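Local coordinates for putative sulfatase yidJ (Bacteroides fragilis, PDB 2QZU), which belongs to the sulfatase family and probably hydrolyses sulfate esters as a metal-dependent arylsulfatase, although its own substrate is not established, at residues T85-I90 against T378-D383; K132-A137 against Y172-Y177. All coordinates share one frame; numbering follows the deposited sequence.

How the contacts relate
Contacts 1 and 2 meet the two ends of helix 76-85. Its first residue, S76, predicted to be converted to 3-oxoalanine but a serine in this crystal, is hydrogen-bonded to H134 of contact 2; its last, T85, opens contact 1. Contact 2 therefore lies at the probable active site, whereas contact 1 ties the far end of the same helix to the loop between helices 361-368 and 385-390. The centres are 22 Å apart and the nearest atoms about 7 Å, so the two do not meet. In sequence, both segments of contact 2 fall between the two segments of contact 1, which are 288 residues apart.

Contact 1 (T85-I90 against T378-D383); sequences TGMYPI and TVQTFD
Y88 and Q380 each hold CG anti to their own carbonyl carbon (chi1 -69° and -56°). Beyond CG the Q380 chain is extended and crosses Y88 obliquely, with Q380 CB 3.6 Å from Y88 CD2. Its amide oxygen OE1 accepts from the backbone N of Y88 at 3.0 Å and an N-H...O angle of 160°, while NE2 is hydrogen-bonded to T472 O. Y88 occupies the N-cap position of helix 89-92, so this bond is made just where the helix starts.

T381 supplies a methyl instead: CG2 lies over a face of the Y88 ring, 4.1 Å from its centroid, a CH-pi contact, and T381 OG1 is bonded to A359 O. W468 meets the same tyrosine ring edge-to-face. G86, the first residue after helix 76-85, leaves it with positive phi, and its carbonyl oxygen takes two backbone donors from opposite faces of its plane, Q380 N at 2.8 Å and T381 N at 3.1 Å. An ST turn spans the helix end: M87 N donates to T85 OG1, which also bonds to G81 O. The selenomethionine M87 crosses T378, its SE 3.2 Å from T378 OG1. Water 2, over the centre of one F382 ring face, donates to Q380 O at 2.7 Å and weakly to Y88 OH.

Every direct hydrogen bond across the contact runs between neutral amide groups, two to one carbonyl and one to a side-chain amide, with no charged pair between the segments.

Contact 2 (K132-A137 against Y172-Y177); sequences KWHLDA and YGTYDY
K132 and Y172 form a parallel beta bridge, just past the end of strand 126-130 and at the last residue of 168-172, on one border of the large mixed sheet of the alkaline phosphatase-like fold. In the bridge, W133 N donates to Y172 O at 2.9 Å, and Y172 is backbone-bonded to G131; beyond it H134 N reaches G173 O in a weak bond bent to 119°. The Y172 ring, with CG between its backbone N and carbonyl carbon (chi1 58°), turns a face to the lysine backbone: K132 CA stands 4.0 Å from the ring centroid, offset toward the rim. Y172 OH is bonded to N229.

T174 serves two neighbours. Its CB lies over the centre of the H134 imidazole, 4.0 Å from the centroid, in a CH-pi contact, while its OG1, anti to the backbone N, lies 3.4 Å from K132 CE. The lysine chain is fully extended and runs beside T174, pointing the same way.

Second-shell partners fix the polar ends. H134 ND1 bonds to S76 OG and NE2 to C98 O, which together set the rotation of the imidazole. K132 NZ forms a salt bridge with D36; D136 pairs with R162. These neighbours suit a sulfatase active site, as S76 is the residue predicted to become 3-oxoalanine, though it is unmodified here. Farther along, Y177 OH bonds to G370 O of the second subunit, placing the tail of 172-177 at the dimer interface.

One water bridges K132 and D176, donating weakly to T174 OG1 as well: it accepts from K132 NZ at 2.7 Å and donates to D176 OD1, also at 2.7 Å.

Contact 1 (T85-I90 against T378-D383)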
ATOM      1  N   THR A  85      -2.505   9.414  31.322  1.00  6.48           N
ATOM      2  CA  THR A  85      -2.268   9.106  32.733  1.00  6.68           C
ATOM      3  C   THR A  85      -1.285  10.020  33.461  1.00  8.49           C
ATOM      4  O   THR A  85      -1.302  10.095  34.694  1.00  8.88           O
ATOM      5  CB  THR A  85      -1.729   7.672  32.911  1.00  8.54           C
ATOM      6  OG1 THR A  85      -0.429   7.572  32.318  1.00  7.61           O
ATOM      7  CG2 THR A  85      -2.656   6.661  32.259  1.00  7.65           C
ATOM      8  N   GLY A  86      -0.420  10.691  32.711  1.00  7.49           N
ATOM      9  CA  GLY A  86       0.572  11.551  33.335  1.00  8.71           C
ATOM     10  C   GLY A  86       1.648  10.720  34.022  1.00  7.65           C
ATOM     11  O   GLY A  86       2.384  11.219  34.875  1.00  7.81           O
HETATM   12  N   MSE A  87       1.739   9.447  33.649  1.00 10.15           N
HETATM   13  CA  MSE A  87       2.725   8.537  34.226  1.00 12.58           C
HETATM   14  C   MSE A  87       3.679   8.047  33.151  1.00 10.61           C
HETATM   15  O   MSE A  87       3.323   7.986  31.976  1.00  9.90           O
HETATM   16  CB  MSE A  87       2.035   7.328  34.865  1.00  4.94           C
HETATM   17  CG  MSE A  87       1.045   7.683  35.971  1.00 17.23           C
HETATM   18 SE   MSE A  87       0.231   6.108  36.770  1.00 41.04          SE
HETATM   19  CE  MSE A  87      -1.511   6.183  35.936  1.00 45.92           C
ATOM     20  N   TYR A  88       4.898   7.698  33.546  1.00  7.43           N
ATOM     21  CA  TYR A  88       5.849   7.190  32.573  1.00  5.69           C
ATOM     22  C   TYR A  88       5.376   5.770  32.203  1.00  8.00           C
ATOM     23  O   TYR A  88       4.529   5.206  32.894  1.00  8.63           O
ATOM     24  CB  TYR A  88       7.260   7.316  33.162  1.00  7.33           C
ATOM     25  CG  TYR A  88       7.640   8.792  33.250  1.00 10.92           C
ATOM     26  CD1 TYR A  88       7.893   9.532  32.089  1.00  7.12           C
ATOM     27  CD2 TYR A  88       7.633   9.475  34.470  1.00  4.72           C
ATOM     28  CE1 TYR A  88       8.119  10.909  32.138  1.00  9.77           C
ATOM     29  CE2 TYR A  88       7.856  10.855  34.530  1.00  5.87           C
ATOM     30  CZ  TYR A  88       8.096  11.565  33.358  1.00  5.70           C
ATOM     31  OH  TYR A  88       8.292  12.932  33.404  1.00  8.92           O
ATOM     32  N   PRO A  89       5.899   5.176  31.113  1.00  8.95           N
ATOM     33  CA  PRO A  89       5.467   3.838  30.680  1.00  9.10           C
ATOM     34  C   PRO A  89       5.220   2.690  31.660  1.00  8.49           C
ATOM     35  O   PRO A  89       4.192   2.016  31.558  1.00  9.59           O
ATOM     36  CB  PRO A  89       6.475   3.478  29.582  1.00 11.46           C
ATOM     37  CG  PRO A  89       7.675   4.278  29.923  1.00 12.48           C
ATOM     38  CD  PRO A  89       7.112   5.591  30.386  1.00 11.22           C
ATOM     39  N   ILE A  90       6.126   2.449  32.597  1.00  8.68           N
ATOM     40  CA  ILE A  90       5.913   1.355  33.538  1.00  7.30           C
ATOM     41  C   ILE A  90       4.618   1.561  34.322  1.00  8.91           C
ATOM     42  O   ILE A  90       3.819   0.633  34.479  1.00  8.35           O
ATOM     43  CB  ILE A  90       7.096   1.217  34.518  1.00  5.09           C
ATOM     44  CG1 ILE A  90       8.398   1.048  33.729  1.00  7.28           C
ATOM     45  CG2 ILE A  90       6.874   0.017  35.436  1.00  9.03           C
ATOM     46  CD1 ILE A  90       8.375  -0.111  32.742  1.00 10.20           C
ATOM     47  N   THR A 378      -0.576  10.194  41.805  1.00 19.00           N
ATOM     48  CA  THR A 378       0.020   9.196  40.925  1.00 23.01           C
ATOM     49  C   THR A 378       0.707   9.798  39.695  1.00 18.11           C
ATOM     50  O   THR A 378       1.496   9.125  39.034  1.00 16.51           O
ATOM     51  CB  THR A 378      -1.042   8.166  40.463  1.00 23.30           C
ATOM     52  OG1 THR A 378      -0.398   7.109  39.739  1.00 43.73           O
ATOM     53  CG2 THR A 378      -2.083   8.823  39.564  1.00 21.73           C
ATOM     54  N   VAL A 379       0.412  11.059  39.388  1.00 12.93           N
ATOM     55  CA  VAL A 379       1.023  11.717  38.231  1.00 10.30           C
ATOM     56  C   VAL A 379       2.520  11.957  38.463  1.00  9.28           C
ATOM     57  O   VAL A 379       2.929  12.499  39.493  1.00 10.39           O
ATOM     58  CB  VAL A 379       0.294  13.047  37.910  1.00  4.69           C
ATOM     59  CG1 VAL A 379       1.067  13.849  36.869  1.00  6.99           C
ATOM     60  CG2 VAL A 379      -1.106  12.740  37.390  1.00 14.45           C
ATOM     61  N   GLN A 380       3.329  11.544  37.489  1.00  7.18           N
ATOM     62  CA  GLN A 380       4.788  11.655  37.574  1.00  5.36           C
ATOM     63  C   GLN A 380       5.439  12.706  36.680  1.00  5.39           C
ATOM     64  O   GLN A 380       6.566  13.127  36.941  1.00  6.27           O
ATOM     65  CB  GLN A 380       5.428  10.307  37.232  1.00  5.49           C
ATOM     66  CG  GLN A 380       4.962   9.134  38.071  1.00  8.93           C
ATOM     67  CD  GLN A 380       5.573   7.827  37.596  1.00 13.62           C
ATOM     68  OE1 GLN A 380       5.292   7.362  36.488  1.00  8.06           O
ATOM     69  NE2 GLN A 380       6.422   7.233  38.429  1.00 10.93           N
ATOM     70  N   THR A 381       4.749  13.117  35.621  1.00  6.19           N
ATOM     71  CA  THR A 381       5.318  14.085  34.688  1.00  8.98           C
ATOM     72  C   THR A 381       5.436  15.519  35.225  1.00  8.63           C
ATOM     73  O   THR A 381       4.878  15.853  36.274  1.00  7.92           O
ATOM     74  CB  THR A 381       4.541  14.063  33.357  1.00 11.17           C
ATOM     75  OG1 THR A 381       3.168  14.397  33.590  1.00 10.11           O
ATOM     76  CG2 THR A 381       4.609  12.666  32.739  1.00  8.74           C
ATOM     77  N   PHE A 382       6.174  16.359  34.503  1.00  9.84           N
ATOM     78  CA  PHE A 382       6.413  17.744  34.918  1.00  7.69           C
ATOM     79  C   PHE A 382       5.242  18.716  34.779  1.00  6.70           C
ATOM     80  O   PHE A 382       4.590  18.771  33.737  1.00  6.76           O
ATOM     81  CB  PHE A 382       7.601  18.341  34.151  1.00  6.36           C
ATOM     82  CG  PHE A 382       8.901  17.609  34.348  1.00  9.66           C
ATOM     83  CD1 PHE A 382       9.271  16.576  33.488  1.00 13.35           C
ATOM     84  CD2 PHE A 382       9.767  17.972  35.376  1.00 11.99           C
ATOM     85  CE1 PHE A 382      10.488  15.916  33.648  1.00 14.32           C
ATOM     86  CE2 PHE A 382      10.986  17.318  35.544  1.00 14.04           C
ATOM     87  CZ  PHE A 382      11.350  16.290  34.677  1.00 13.40           C
ATOM     88  N   ASP A 383       4.987  19.481  35.839  1.00  8.55           N
ATOM     89  CA  ASP A 383       3.940  20.498  35.826  1.00  9.35           C
ATOM     90  C   ASP A 383       4.692  21.763  35.424  1.00 12.92           C
ATOM     91  O   ASP A 383       5.353  22.395  36.251  1.00 12.13           O
ATOM     92  CB  ASP A 383       3.333  20.692  37.220  1.00  9.43           C
ATOM     93  CG  ASP A 383       2.273  21.782  37.250  1.00 10.69           C
ATOM     94  OD1 ASP A 383       2.259  22.635  36.336  1.00 10.73           O
ATOM     95  OD2 ASP A 383       1.460  21.797  38.200  1.00 12.17           O
TER
HETATM   96  O   HOH W   1       6.213   4.801  35.872  1.00 11.17           O
HETATM   97  O   HOH W   2       8.617  14.703  36.317  1.00 15.41           O

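Contact 2 (K132-A137 against Y172-Y177)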
ATOM      1  N   LYS A 132      -8.343   9.154  16.459  1.00  4.61           N
ATOM      2  CA  LYS A 132      -7.589   7.984  16.897  1.00  5.02           C
ATOM      3  C   LYS A 132      -7.349   7.959  18.404  1.00  5.17           C
ATOM      4  O   LYS A 132      -6.859   8.929  18.981  1.00  6.72           O
ATOM      5  CB  LYS A 132      -6.251   7.953  16.152  1.00  6.88           C
ATOM      6  CG  LYS A 132      -5.337   6.806  16.521  1.00  9.37           C
ATOM      7  CD  LYS A 132      -4.043   6.889  15.727  1.00  7.91           C
ATOM      8  CE  LYS A 132      -3.057   5.829  16.183  1.00  8.70           C
ATOM      9  NZ  LYS A 132      -1.755   5.955  15.474  1.00  7.27           N
ATOM     10  N   TRP A 133      -7.691   6.833  19.027  1.00  4.02           N
ATOM     11  CA  TRP A 133      -7.538   6.632  20.473  1.00  3.76           C
ATOM     12  C   TRP A 133      -6.323   5.735  20.740  1.00  2.19           C
ATOM     13  O   TRP A 133      -5.424   6.084  21.509  1.00  7.90           O
ATOM     14  CB  TRP A 133      -8.820   5.976  21.010  1.00  5.01           C
ATOM     15  CG  TRP A 133      -8.837   5.626  22.470  1.00  6.48           C
ATOM     16  CD1 TRP A 133      -9.034   4.385  23.010  1.00  2.07           C
ATOM     17  CD2 TRP A 133      -8.733   6.533  23.576  1.00  5.35           C
ATOM     18  NE1 TRP A 133      -9.065   4.465  24.384  1.00  2.28           N
ATOM     19  CE2 TRP A 133      -8.884   5.773  24.758  1.00  4.91           C
ATOM     20  CE3 TRP A 133      -8.532   7.916  23.682  1.00  4.29           C
ATOM     21  CZ2 TRP A 133      -8.840   6.348  26.035  1.00  7.73           C
ATOM     22  CZ3 TRP A 133      -8.488   8.494  24.957  1.00  9.66           C
ATOM     23  CH2 TRP A 133      -8.641   7.705  26.114  1.00  6.10           C
ATOM     24  N   HIS A 134      -6.319   4.575  20.085  1.00  3.48           N
ATOM     25  CA  HIS A 134      -5.254   3.576  20.171  1.00  3.81           C
ATOM     26  C   HIS A 134      -4.769   3.251  21.587  1.00  5.27           C
ATOM     27  O   HIS A 134      -3.567   3.197  21.834  1.00  5.97           O
ATOM     28  CB  HIS A 134      -4.052   4.005  19.317  1.00  9.02           C
ATOM     29  CG  HIS A 134      -3.186   2.862  18.882  1.00  6.19           C
ATOM     30  ND1 HIS A 134      -1.941   3.045  18.312  1.00 10.33           N
ATOM     31  CD2 HIS A 134      -3.385   1.524  18.920  1.00  6.98           C
ATOM     32  CE1 HIS A 134      -1.417   1.869  18.019  1.00  8.04           C
ATOM     33  NE2 HIS A 134      -2.273   0.927  18.377  1.00  6.55           N
ATOM     34  N   LEU A 135      -5.702   3.037  22.511  1.00  2.07           N
ATOM     35  CA  LEU A 135      -5.326   2.706  23.880  1.00  3.11           C
ATOM     36  C   LEU A 135      -6.065   1.479  24.423  1.00  6.39           C
ATOM     37  O   LEU A 135      -6.052   1.220  25.628  1.00  6.91           O
ATOM     38  CB  LEU A 135      -5.553   3.917  24.796  1.00  5.50           C
ATOM     39  CG  LEU A 135      -4.460   4.991  24.702  1.00  3.16           C
ATOM     40  CD1 LEU A 135      -4.925   6.262  25.399  1.00  6.64           C
ATOM     41  CD2 LEU A 135      -3.166   4.462  25.330  1.00  4.83           C
ATOM     42  N   ASP A 136      -6.697   0.722  23.529  1.00  5.69           N
ATOM     43  CA  ASP A 136      -7.420  -0.493  23.919  1.00  2.49           C
ATOM     44  C   ASP A 136      -6.813  -1.737  23.259  1.00  5.13           C
ATOM     45  O   ASP A 136      -6.487  -1.724  22.072  1.00  9.09           O
ATOM     46  CB  ASP A 136      -8.899  -0.392  23.528  1.00  6.07           C
ATOM     47  CG  ASP A 136      -9.612   0.752  24.225  1.00  8.37           C
ATOM     48  OD1 ASP A 136      -9.545   0.835  25.469  1.00  9.70           O
ATOM     49  OD2 ASP A 136     -10.243   1.566  23.525  1.00  8.92           O
ATOM     50  N   ALA A 137      -6.669  -2.808  24.035  1.00  8.29           N
ATOM     51  CA  ALA A 137      -6.120  -4.066  23.524  1.00  8.70           C
ATOM     52  C   ALA A 137      -7.193  -4.840  22.752  1.00  7.18           C
ATOM     53  O   ALA A 137      -8.286  -5.083  23.263  1.00  9.66           O
ATOM     54  CB  ALA A 137      -5.599  -4.917  24.684  1.00  9.71           C
ATOM     55  N   TYR A 172     -11.934   5.760  16.930  1.00  4.87           N
ATOM     56  CA  TYR A 172     -11.554   4.395  16.596  1.00  2.65           C
ATOM     57  C   TYR A 172     -10.242   4.047  17.307  1.00  6.98           C
ATOM     58  O   TYR A 172      -9.641   4.903  17.963  1.00  4.30           O
ATOM     59  CB  TYR A 172     -11.391   4.251  15.079  1.00  5.62           C
ATOM     60  CG  TYR A 172     -10.374   5.191  14.470  1.00  2.07           C
ATOM     61  CD1 TYR A 172     -10.699   6.518  14.174  1.00  6.62           C
ATOM     62  CD2 TYR A 172      -9.073   4.757  14.202  1.00  7.65           C
ATOM     63  CE1 TYR A 172      -9.750   7.387  13.623  1.00  4.50           C
ATOM     64  CE2 TYR A 172      -8.125   5.612  13.652  1.00  6.68           C
ATOM     65  CZ  TYR A 172      -8.469   6.925  13.365  1.00  6.95           C
ATOM     66  OH  TYR A 172      -7.533   7.768  12.811  1.00  8.99           O
ATOM     67  N   GLY A 173      -9.817   2.787  17.201  1.00  4.18           N
ATOM     68  CA  GLY A 173      -8.572   2.361  17.826  1.00  4.19           C
ATOM     69  C   GLY A 173      -7.434   2.875  16.967  1.00  7.87           C
ATOM     70  O   GLY A 173      -6.748   3.827  17.330  1.00  5.19           O
ATOM     71  N   THR A 174      -7.217   2.217  15.832  1.00  5.18           N
ATOM     72  CA  THR A 174      -6.221   2.655  14.863  1.00  5.78           C
ATOM     73  C   THR A 174      -6.670   2.104  13.515  1.00  3.30           C
ATOM     74  O   THR A 174      -7.291   1.042  13.447  1.00  7.19           O
ATOM     75  CB  THR A 174      -4.773   2.218  15.227  1.00 11.39           C
ATOM     76  OG1 THR A 174      -3.846   2.978  14.435  1.00 11.60           O
ATOM     77  CG2 THR A 174      -4.558   0.734  14.988  1.00 10.13           C
ATOM     78  N   TYR A 175      -6.388   2.848  12.450  1.00  7.80           N
ATOM     79  CA  TYR A 175      -6.811   2.492  11.093  1.00  7.39           C
ATOM     80  C   TYR A 175      -6.127   3.532  10.215  1.00 11.83           C
ATOM     81  O   TYR A 175      -6.277   4.735  10.456  1.00  8.48           O
ATOM     82  CB  TYR A 175      -8.330   2.634  11.005  1.00  7.93           C
ATOM     83  CG  TYR A 175      -8.942   2.376   9.650  1.00  7.16           C
ATOM     84  CD1 TYR A 175      -9.415   1.109   9.300  1.00 12.95           C
ATOM     85  CD2 TYR A 175      -9.106   3.416   8.738  1.00  9.53           C
ATOM     86  CE1 TYR A 175     -10.048   0.894   8.072  1.00 10.67           C
ATOM     87  CE2 TYR A 175      -9.726   3.211   7.518  1.00  7.00           C
ATOM     88  CZ  TYR A 175     -10.199   1.956   7.192  1.00 12.81           C
ATOM     89  OH  TYR A 175     -10.853   1.783   5.995  1.00 16.82           O
ATOM     90  N   ASP A 176      -5.424   3.085   9.175  1.00  4.85           N
ATOM     91  CA  ASP A 176      -4.648   4.012   8.363  1.00  6.57           C
ATOM     92  C   ASP A 176      -4.998   4.283   6.908  1.00  4.69           C
ATOM     93  O   ASP A 176      -4.201   4.895   6.197  1.00  5.46           O
ATOM     94  CB  ASP A 176      -3.168   3.625   8.459  1.00  7.42           C
ATOM     95  CG  ASP A 176      -2.724   3.386   9.896  1.00 13.91           C
ATOM     96  OD1 ASP A 176      -3.226   4.091  10.792  1.00 12.26           O
ATOM     97  OD2 ASP A 176      -1.874   2.502  10.135  1.00  9.76           O
ATOM     98  N   TYR A 177      -6.168   3.837   6.458  1.00  6.77           N
ATOM     99  CA  TYR A 177      -6.580   4.116   5.085  1.00  8.37           C
ATOM    100  C   TYR A 177      -7.363   5.430   5.198  1.00  6.32           C
ATOM    101  O   TYR A 177      -8.588   5.435   5.305  1.00  7.36           O
ATOM    102  CB  TYR A 177      -7.474   2.996   4.548  1.00  4.80           C
ATOM    103  CG  TYR A 177      -7.830   3.181   3.094  1.00  4.54           C
ATOM    104  CD1 TYR A 177      -6.880   2.966   2.092  1.00  8.17           C
ATOM    105  CD2 TYR A 177      -9.093   3.635   2.723  1.00  9.68           C
ATOM    106  CE1 TYR A 177      -7.182   3.206   0.753  1.00  9.76           C
ATOM    107  CE2 TYR A 177      -9.408   3.877   1.390  1.00 11.32           C
ATOM    108  CZ  TYR A 177      -8.447   3.664   0.411  1.00 13.52           C
ATOM    109  OH  TYR A 177      -8.754   3.929  -0.904  1.00 15.53           O
TER
HETATM  110  O   HOH W   3      -2.142   5.513  12.811  1.00 15.28           O